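Long-range contact in cobalamin biosynthesis protein CobN (Mycobacterium tuberculosis, PDB 7C6O), which probably inserts cobalt into the corrin ring during cobalamin biosynthesis, as the large subunit of the ATP-dependent cobaltochelatase: residues 721-727 against 792-797. Sequence-based numbering, arbitrary orientation. Where two conformers were deposited one is given.
Sequences LRARQLF and FAATEV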
loop_
_atom_site.group_PDB
_atom_site.type_symbol
_atom_site.label_atom_id
_atom_site.label_comp_id
_atom_site.label_asym_id
_atom_site.label_seq_id
_atom_site.Cartn_x
_atom_site.Cartn_y
_atom_site.Cartn_z
ATOM N N LEU A 721 7.522 16.213 -17.606
ATOM C CA LEU A 721 8.882 16.510 -18.036
ATOM C C LEU A 721 9.606 17.494 -17.129
ATOM O O LEU A 721 10.823 17.655 -17.273
ATOM C CB LEU A 721 8.875 17.063 -19.463
ATOM C CG LEU A 721 8.434 16.110 -20.572
ATOM C CD1 LEU A 721 8.467 16.820 -21.918
ATOM C CD2 LEU A 721 9.317 14.871 -20.583
ATOM N N ARG A 722 8.900 18.166 -16.215
ATOM C CA ARG A 722 9.567 19.147 -15.366
ATOM C C ARG A 722 10.546 18.486 -14.405
ATOM O O ARG A 722 11.558 19.094 -14.034
ATOM C CB ARG A 722 8.536 19.968 -14.590
ATOM C CG ARG A 722 9.131 21.186 -13.899
ATOM C CD ARG A 722 8.141 21.855 -12.964
ATOM N NE ARG A 722 7.061 22.535 -13.673
ATOM C CZ ARG A 722 6.099 23.224 -13.068
ATOM N NH1 ARG A 722 6.086 23.323 -11.744
ATOM N NH2 ARG A 722 5.150 23.816 -13.782
ATOM N N ALA A 723 10.278 17.250 -14.005
ATOM C CA ALA A 723 11.116 16.579 -13.027
ATOM C C ALA A 723 12.324 15.930 -13.687
ATOM O O ALA A 723 12.294 15.562 -14.867
ATOM C CB ALA A 723 10.316 15.512 -12.279
ATOM N N ARG A 724 13.402 15.807 -12.919
ATOM C CA ARG A 724 14.514 14.974 -13.348
ATOM C C ARG A 724 14.058 13.518 -13.368
ATOM O O ARG A 724 13.397 13.047 -12.434
ATOM C CB ARG A 724 15.726 15.180 -12.432
ATOM C CG ARG A 724 16.065 14.027 -11.493
ATOM C CD ARG A 724 15.350 14.147 -10.153
ATOM N NE ARG A 724 15.513 12.936 -9.351
ATOM C CZ ARG A 724 14.560 12.029 -9.160
ATOM N NH1 ARG A 724 13.360 12.201 -9.700
ATOM N NH2 ARG A 724 14.802 10.956 -8.421
ATOM N N GLN A 725 14.379 12.815 -14.446
ATOM C CA GLN A 725 13.836 11.481 -14.661
ATOM C C GLN A 725 14.716 10.416 -14.021
ATOM O O GLN A 725 15.920 10.351 -14.287
ATOM C CB GLN A 725 13.680 11.201 -16.157
ATOM C CG GLN A 725 12.786 12.192 -16.890
ATOM C CD GLN A 725 11.359 12.201 -16.370
ATOM O OE1 GLN A 725 10.896 11.234 -15.756
ATOM N NE2 GLN A 725 10.652 13.299 -16.611
ATOM N N LEU A 726 14.108 9.594 -13.171
ATOM C CA LEU A 726 14.687 8.316 -12.773
ATOM C C LEU A 726 14.118 7.265 -13.716
ATOM O O LEU A 726 12.940 6.905 -13.619
ATOM C CB LEU A 726 14.366 7.992 -11.315
ATOM C CG LEU A 726 14.935 6.679 -10.772
ATOM C CD1 LEU A 726 16.460 6.703 -10.772
ATOM C CD2 LEU A 726 14.406 6.406 -9.376
ATOM N N PHE A 727 14.942 6.798 -14.649
ATOM C CA PHE A 727 14.483 5.891 -15.691
ATOM C C PHE A 727 15.540 4.822 -15.905
ATOM O O PHE A 727 16.721 5.141 -16.075
ATOM C CB PHE A 727 14.202 6.646 -16.996
ATOM C CG PHE A 727 13.459 5.833 -18.017
ATOM C CD1 PHE A 727 12.077 5.738 -17.972
ATOM C CD2 PHE A 727 14.140 5.166 -19.021
ATOM C CE1 PHE A 727 11.388 4.991 -18.909
ATOM C CE2 PHE A 727 13.457 4.416 -19.961
ATOM C CZ PHE A 727 12.080 4.330 -19.906
ATOM N N PHE A 792 12.816 11.812 -25.271
ATOM C CA PHE A 792 12.287 10.964 -24.207
ATOM C C PHE A 792 10.771 11.081 -24.116
ATOM O O PHE A 792 10.075 10.079 -23.914
ATOM C CB PHE A 792 12.940 11.340 -22.876
ATOM C CG PHE A 792 12.389 10.597 -21.690
ATOM C CD1 PHE A 792 12.729 9.275 -21.462
ATOM C CD2 PHE A 792 11.543 11.231 -20.792
ATOM C CE1 PHE A 792 12.229 8.593 -20.367
ATOM C CE2 PHE A 792 11.040 10.556 -19.696
ATOM C CZ PHE A 792 11.384 9.235 -19.482
ATOM N N ALA A 793 10.242 12.296 -24.270
ATOM C CA ALA A 793 8.795 12.479 -24.251
ATOM C C ALA A 793 8.126 11.713 -25.384
ATOM O O ALA A 793 7.086 11.074 -25.185
ATOM C CB ALA A 793 8.453 13.966 -24.337
ATOM N N ALA A 794 8.713 11.759 -26.581
ATOM C CA ALA A 794 8.093 11.106 -27.727
ATOM C C ALA A 794 8.270 9.594 -27.683
ATOM O O ALA A 794 7.382 8.856 -28.122
ATOM C CB ALA A 794 8.664 11.673 -29.028
ATOM N N THR A 795 9.393 9.115 -27.149
ATOM C CA THR A 795 9.694 7.690 -27.141
ATOM C C THR A 795 9.051 6.953 -25.971
ATOM O O THR A 795 8.571 5.826 -26.142
ATOM C CB THR A 795 11.212 7.479 -27.110
ATOM O OG1 THR A 795 11.806 8.107 -28.253
ATOM C CG2 THR A 795 11.544 6.000 -27.131
ATOM N N GLU A 796 9.020 7.563 -24.786
ATOM C CA GLU A 796 8.542 6.887 -23.587
ATOM C C GLU A 796 7.255 7.476 -23.030
ATOM O O GLU A 796 6.289 6.739 -22.818
ATOM C CB GLU A 796 9.630 6.908 -22.503
ATOM C CG GLU A 796 10.888 6.149 -22.873
ATOM C CD GLU A 796 10.668 4.650 -22.953
ATOM O OE1 GLU A 796 9.646 4.160 -22.419
ATOM O OE2 GLU A 796 11.521 3.959 -23.551
ATOM N N VAL A 797 7.216 8.788 -22.783
ATOM C CA VAL A 797 6.070 9.385 -22.097
ATOM C C VAL A 797 4.796 9.201 -22.913
ATOM O O VAL A 797 3.791 8.676 -22.420
ATOM C CB VAL A 797 6.335 10.871 -21.801
ATOM C CG1 VAL A 797 5.147 11.485 -21.074
ATOM C CG2 VAL A 797 7.613 11.036 -20.993
#
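Phe792, reaching out from helix 784-801, drives the edge of its ring against one face of Phe727 in a T-shaped stack. The centroids stand 5.2 Å apart, with the planes turned by 82°. CE1 of Phe792 is offset toward the rim of the other ring, 3.7 Å from Phe727 CD1. Phenylalanine suits both places: the slightly positive edge hydrogens of Phe792 meet the electron-rich face of Phe727, and neither ring needs a polar partner. A chi1 of 176°, with CG opposite the backbone N, carries the Phe792 ring off the helix and into the bend of the loop after helix 710-722. There CG of Gln725 lies 3.7 Å from Phe792 CE2, the amide plane tilted 34° from the ring. Glutamine suits this buried place because CG and the amide carbon pack on the ring while NE2 folds back to bond the carbonyl O of Ile720. At the other end of the contact, Leu721 extends its branched tip to the helix: CD1 meets Ala793 CB at 3.7 Å, where the small alanine lets the leucine come close, and CD2 approaches Val797 CG2 at 4.2 Å.

This apolar end is buried, whereas the Phe727-Glu796 side is partly exposed though closely packed. Glu796 bends at chi2 and brings CD to 3.4 Å from Phe727 CZ; OE1 makes a salt bridge to Arg800, so the acid can lie against the phenyl ring with its charge probably balanced. No hydrogen bond joins the two segments. A T-shaped phenylalanine pair and an aliphatic cluster thus pack the loop after helix 710-722 onto helix 784-801, in a helix-rich part of the CobN/magnesium chelatase family region.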